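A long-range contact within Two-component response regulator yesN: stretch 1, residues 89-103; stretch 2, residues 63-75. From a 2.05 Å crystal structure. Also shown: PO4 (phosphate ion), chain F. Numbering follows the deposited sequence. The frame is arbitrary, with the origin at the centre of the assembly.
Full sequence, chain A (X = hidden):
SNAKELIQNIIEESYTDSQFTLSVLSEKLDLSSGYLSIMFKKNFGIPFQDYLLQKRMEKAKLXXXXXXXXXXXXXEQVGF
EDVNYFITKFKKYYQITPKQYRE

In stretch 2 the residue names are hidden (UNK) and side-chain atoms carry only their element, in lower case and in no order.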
# COMPACT_ATOMS: atom_id res chain seq x y z
N LYS A 89 9.94 1.46 -2.01
CA LYS A 89 9.77 1.03 -0.62
C LYS A 89 11.12 0.55 -0.06
O LYS A 89 11.48 0.87 1.06
CB LYS A 89 8.71 -0.08 -0.49
CG LYS A 89 7.26 0.39 -0.67
CD LYS A 89 6.86 1.35 0.45
CE LYS A 89 5.36 1.58 0.49
NZ LYS A 89 5.02 2.69 1.43
N PHE A 90 11.85 -0.23 -0.87
CA PHE A 90 13.14 -0.76 -0.45
C PHE A 90 14.08 0.39 -0.12
O PHE A 90 14.79 0.36 0.90
CB PHE A 90 13.74 -1.61 -1.57
CG PHE A 90 14.98 -2.37 -1.15
CD1 PHE A 90 14.90 -3.70 -0.78
CD2 PHE A 90 16.21 -1.74 -1.13
CE1 PHE A 90 16.05 -4.41 -0.38
CE2 PHE A 90 17.36 -2.44 -0.75
CZ PHE A 90 17.27 -3.76 -0.37
N LYS A 91 14.11 1.40 -0.98
CA LYS A 91 15.00 2.52 -0.77
C LYS A 91 14.62 3.31 0.49
O LYS A 91 15.47 3.84 1.18
CB LYS A 91 15.03 3.45 -1.99
CG LYS A 91 16.04 4.59 -1.79
CD LYS A 91 16.30 5.38 -3.05
CE LYS A 91 17.31 6.49 -2.78
NZ LYS A 91 17.42 7.44 -3.91
N LYS A 92 13.33 3.40 0.78
CA LYS A 92 12.93 4.10 2.00
C LYS A 92 13.30 3.26 3.22
O LYS A 92 13.67 3.81 4.27
CB LYS A 92 11.43 4.39 2.00
CG LYS A 92 11.03 5.54 1.10
CD LYS A 92 9.68 6.10 1.52
CE LYS A 92 9.06 6.97 0.43
NZ LYS A 92 8.55 6.14 -0.70
N TYR A 93 13.21 1.94 3.08
CA TYR A 93 13.48 1.05 4.20
C TYR A 93 15.00 0.91 4.48
O TYR A 93 15.46 1.01 5.63
CB TYR A 93 12.82 -0.32 3.96
CG TYR A 93 12.78 -1.23 5.19
CD1 TYR A 93 11.69 -1.21 6.06
CD2 TYR A 93 13.83 -2.08 5.47
CE1 TYR A 93 11.65 -2.04 7.18
CE2 TYR A 93 13.81 -2.90 6.58
CZ TYR A 93 12.72 -2.88 7.43
OH TYR A 93 12.72 -3.70 8.54
N TYR A 94 15.78 0.71 3.43
CA TYR A 94 17.22 0.48 3.60
C TYR A 94 18.08 1.70 3.26
O TYR A 94 19.31 1.66 3.42
CB TYR A 94 17.64 -0.74 2.78
CG TYR A 94 17.12 -2.06 3.33
CD1 TYR A 94 17.59 -2.56 4.56
CD2 TYR A 94 16.18 -2.81 2.63
CE1 TYR A 94 17.14 -3.77 5.06
CE2 TYR A 94 15.72 -4.03 3.13
CZ TYR A 94 16.20 -4.51 4.34
OH TYR A 94 15.73 -5.71 4.83
N GLN A 95 17.44 2.77 2.80
CA GLN A 95 18.13 4.00 2.41
C GLN A 95 18.99 3.90 1.14
O GLN A 95 19.58 4.89 0.72
CB GLN A 95 18.93 4.56 3.60
CG GLN A 95 18.04 4.78 4.86
CD GLN A 95 18.79 5.47 6.00
OE1 GLN A 95 20.02 5.63 5.96
NE2 GLN A 95 18.06 5.89 7.03
N ILE A 96 19.08 2.70 0.54
CA ILE A 96 19.70 2.55 -0.78
C ILE A 96 18.82 1.64 -1.66
O ILE A 96 17.90 1.01 -1.16
CB ILE A 96 21.13 1.96 -0.71
CG1 ILE A 96 21.11 0.56 -0.08
CG2 ILE A 96 22.10 2.91 0.04
CD1 ILE A 96 22.53 -0.06 0.10
N THR A 97 19.10 1.59 -2.97
CA THR A 97 18.28 0.79 -3.89
C THR A 97 18.67 -0.69 -3.82
O THR A 97 19.73 -1.04 -3.29
CB THR A 97 18.46 1.27 -5.35
OG1 THR A 97 19.81 1.01 -5.75
CG2 THR A 97 18.20 2.77 -5.47
N PRO A 98 17.80 -1.56 -4.36
CA PRO A 98 18.14 -2.98 -4.43
C PRO A 98 19.44 -3.22 -5.18
O PRO A 98 20.27 -3.99 -4.71
CB PRO A 98 16.95 -3.58 -5.18
CG PRO A 98 15.79 -2.73 -4.71
CD PRO A 98 16.36 -1.33 -4.61
N LYS A 99 19.62 -2.56 -6.32
CA LYS A 99 20.87 -2.72 -7.05
C LYS A 99 22.03 -2.31 -6.16
O LYS A 99 23.03 -3.01 -6.06
CB LYS A 99 20.87 -1.84 -8.31
CG LYS A 99 21.81 -2.29 -9.42
CD LYS A 99 23.21 -2.58 -8.92
CE LYS A 99 23.46 -4.09 -8.76
NZ LYS A 99 24.82 -4.40 -8.22
N GLN A 100 21.90 -1.15 -5.51
CA GLN A 100 23.01 -0.63 -4.71
C GLN A 100 23.28 -1.59 -3.56
O GLN A 100 24.42 -1.77 -3.11
CB GLN A 100 22.69 0.78 -4.18
CG GLN A 100 22.69 1.86 -5.27
CD GLN A 100 22.05 3.20 -4.83
OE1 GLN A 100 21.31 3.26 -3.85
NE2 GLN A 100 22.34 4.26 -5.56
N TYR A 101 22.23 -2.24 -3.09
CA TYR A 101 22.35 -3.17 -1.97
C TYR A 101 23.27 -4.34 -2.32
O TYR A 101 23.91 -4.92 -1.45
CB TYR A 101 20.96 -3.69 -1.56
CG TYR A 101 20.94 -4.21 -0.16
CD1 TYR A 101 20.73 -3.34 0.92
CD2 TYR A 101 21.16 -5.55 0.11
CE1 TYR A 101 20.72 -3.80 2.22
CE2 TYR A 101 21.17 -6.02 1.42
CZ TYR A 101 20.94 -5.14 2.47
OH TYR A 101 20.93 -5.59 3.77
N ARG A 102 23.33 -4.67 -3.61
CA ARG A 102 24.21 -5.73 -4.09
C ARG A 102 25.64 -5.26 -4.35
O ARG A 102 26.51 -6.06 -4.65
CB ARG A 102 23.66 -6.32 -5.39
CG ARG A 102 22.44 -7.18 -5.21
CD ARG A 102 21.78 -7.55 -6.53
NE ARG A 102 21.28 -8.93 -6.46
CZ ARG A 102 20.24 -9.39 -7.16
NH1 ARG A 102 19.57 -8.60 -7.98
NH2 ARG A 102 19.87 -10.65 -7.01
N GLU A 103 25.88 -3.96 -4.24
CA GLU A 103 27.20 -3.41 -4.58
C GLU A 103 28.24 -3.61 -3.48
O GLU A 103 27.91 -4.02 -2.37
CB GLU A 103 27.08 -1.94 -4.97
CG GLU A 103 26.36 -1.74 -6.31
CD GLU A 103 26.01 -0.30 -6.60
OE1 GLU A 103 26.24 0.56 -5.73
OE2 GLU A 103 25.50 -0.02 -7.70
OXT GLU A 103 29.44 -3.38 -3.67
N UNK A 63 16.96 -12.43 -0.77
CA UNK A 63 17.08 -12.78 -2.19
C UNK A 63 18.17 -11.99 -2.91
O UNK A 63 18.90 -12.54 -3.75
c UNK A 63 14.60 -13.46 -2.40
c UNK A 63 13.28 -13.02 -3.01
c UNK A 63 15.73 -12.56 -2.88
c UNK A 63 14.86 -14.92 -2.75
N UNK A 64 18.29 -10.71 -2.61
CA UNK A 64 19.34 -9.89 -3.21
C UNK A 64 20.74 -10.43 -2.92
O UNK A 64 21.59 -10.42 -3.79
c UNK A 64 18.34 -7.34 -4.70
c UNK A 64 18.09 -7.69 -3.23
c UNK A 64 19.27 -8.47 -2.69
c UNK A 64 17.90 -6.45 -2.40
N UNK A 65 20.96 -10.91 -1.71
CA UNK A 65 22.28 -11.36 -1.29
C UNK A 65 22.57 -12.81 -1.66
O UNK A 65 23.73 -13.22 -1.72
c UNK A 65 22.43 -9.71 0.71
c UNK A 65 22.51 -9.65 2.23
c UNK A 65 23.57 -8.91 0.10
c UNK A 65 22.46 -11.16 0.22
N UNK A 66 21.53 -13.59 -1.91
CA UNK A 66 21.74 -15.02 -2.12
C UNK A 66 21.43 -15.49 -3.54
O UNK A 66 21.69 -16.64 -3.88
c UNK A 66 21.41 -15.62 0.30
o UNK A 66 19.54 -15.53 -1.22
c UNK A 66 20.93 -15.87 -1.13
N UNK A 67 20.88 -14.61 -4.37
CA UNK A 67 20.52 -14.99 -5.74
C UNK A 67 20.95 -13.94 -6.76
O UNK A 67 21.46 -12.88 -6.40
c UNK A 67 19.00 -15.17 -5.90
o UNK A 67 18.37 -13.88 -6.00
c UNK A 67 18.40 -15.94 -4.74
N UNK A 68 20.72 -14.26 -8.03
CA UNK A 68 20.97 -13.35 -9.14
C UNK A 68 19.66 -12.86 -9.75
O UNK A 68 19.64 -12.31 -10.85
c UNK A 68 21.82 -14.04 -10.21
c UNK A 68 24.03 -13.35 -9.22
c UNK A 68 23.18 -14.50 -9.71
o UNK A 68 24.09 -12.32 -9.92
o UNK A 68 24.62 -13.47 -8.12
N UNK A 69 18.56 -13.07 -9.03
CA UNK A 69 17.25 -12.60 -9.47
C UNK A 69 17.24 -11.11 -9.80
O UNK A 69 17.85 -10.31 -9.09
c UNK A 69 15.04 -14.45 -6.86
c UNK A 69 15.93 -14.37 -8.08
c UNK A 69 16.19 -12.90 -8.40
c UNK A 69 15.30 -15.09 -9.28
N UNK A 70 16.53 -10.73 -10.86
CA UNK A 70 16.30 -9.32 -11.19
C UNK A 70 15.31 -8.68 -10.22
O UNK A 70 14.55 -9.38 -9.54
c UNK A 70 19.14 -9.60 -14.37
n UNK A 70 20.35 -8.74 -14.19
c UNK A 70 15.77 -9.19 -12.64
c UNK A 70 17.95 -8.89 -13.80
c UNK A 70 16.72 -9.78 -13.69
N UNK A 71 15.32 -7.36 -10.15
CA UNK A 71 14.39 -6.65 -9.27
C UNK A 71 12.94 -7.03 -9.54
O UNK A 71 12.18 -7.22 -8.60
c UNK A 71 15.89 -4.67 -8.75
o UNK A 71 16.43 -5.34 -7.87
n UNK A 71 16.39 -3.52 -9.18
c UNK A 71 14.58 -5.12 -9.37
N UNK A 72 12.54 -7.14 -10.81
CA UNK A 72 11.15 -7.47 -11.11
C UNK A 72 10.80 -8.86 -10.59
O UNK A 72 9.64 -9.12 -10.27
c UNK A 72 12.69 -7.78 -14.20
c UNK A 72 13.41 -8.62 -15.04
c UNK A 72 11.10 -9.52 -13.76
c UNK A 72 11.81 -10.38 -14.61
c UNK A 72 12.97 -9.93 -15.24
c UNK A 72 10.79 -7.29 -12.62
o UNK A 72 13.68 -10.76 -16.08
c UNK A 72 11.54 -8.21 -13.55
N UNK A 73 11.79 -9.74 -10.47
CA UNK A 73 11.55 -11.09 -9.94
C UNK A 73 11.45 -11.08 -8.42
O UNK A 73 10.56 -11.69 -7.84
c UNK A 73 13.88 -13.29 -12.16
c UNK A 73 12.82 -12.25 -11.83
o UNK A 73 15.08 -12.97 -12.07
c UNK A 73 12.66 -12.04 -10.34
o UNK A 73 13.51 -14.42 -12.53
N UNK A 74 12.38 -10.40 -7.78
CA UNK A 74 12.33 -10.23 -6.34
C UNK A 74 11.05 -9.52 -5.91
O UNK A 74 10.40 -9.94 -4.97
c UNK A 74 14.80 -10.37 -6.03
c UNK A 74 16.11 -9.59 -5.82
c UNK A 74 13.40 -9.17 -4.33
c UNK A 74 13.56 -9.50 -5.82
N UNK A 75 10.67 -8.45 -6.62
CA UNK A 75 9.42 -7.75 -6.31
C UNK A 75 8.27 -8.74 -6.31
O UNK A 75 7.48 -8.79 -5.36
c UNK A 75 9.16 -6.64 -7.33
P PO4 F . 1.38 1.74 1.37
O1 PO4 F . 1.43 0.79 2.54
O2 PO4 F . 0.04 2.41 1.29
O3 PO4 F . 2.45 2.79 1.56
O4 PO4 F . 1.63 0.97 0.10
O HOH W 1 19.38 -5.47 -7.98
O HOH W 2 17.82 -1.02 -7.96

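Position 63, on a helix that begins earlier in the chain, has four side-chain carbons forked at the second; they lead away from stretch 1, and the residue is L63. Position 64 carries the same four-carbon fork, but points toward stretch 1 and lies among F90, P98, Y101 and R102: this is L64. Its CD1 is 3.4 Å from F90 CE1 and 4.2 Å from Y101 CB, while its CD2 is 4.0 Å from P98 CB and lies over one face of the R102 guanidinium. Position 65 again has four carbons forked at the second. Its CA-to-CB bond points away, yet the end comes back to the edge of the Y101 ring; it is L65, with CD1 4.0 Å from Y101 CE2.

At position 66 one carbon bears an oxygen and a carbon, and nothing on stretch 1 is touched: T66. Position 67 repeats that pattern just past the helix, its oxygen 3.7 Å from R102 NH2, and is T67. Its OG1 donates to L63 O (2.7 Å), tying the turn back to the helix. Three carbons, the third with two oxygens, pointing away from stretch 1, make position 68 E68. Position 69 has four carbons forked at the second, their end leading away, and is L69; its N donates to T67 OG1 (3.1 Å), so the threonine hydroxyl braces both sides of the turn.

Four carbons in a row ending in nitrogen identify position 70 as K70, the N-cap of the next helix. Position 71 has two carbons, the second carrying one oxygen and one nitrogen; the oxygen approaches P98 CB at 3.3 Å. This is N71, joined through one water to R102 NH1 and, by a weak bond, through another to K99 N. A six-carbon ring bearing an oxygen, beyond one carbon, makes position 72 Y72, out of reach. Position 73, three carbons ending in two oxygens, is E73; its OE1 accepts from K70 N (2.9 Å) at the helix start. Position 74 has four carbons forked at the first, one arm two carbons long, its tip 4.1 Å from R102 NH2: I74. A single carbon makes position 75 A75.

The contact joins a small apolar cluster around L64 to a polar anchor. R102 reaches across the turn between the helices, donating from NE to L64 O (3.1 Å), from NH2 to T67 O (2.8 Å), and from NH1 and NH2 to L69 O (2.7 and 2.9 Å). One guanidinium thus satisfies three backbone carbonyls.

Stretch 2 63-75: LLLTTELKNYEIA
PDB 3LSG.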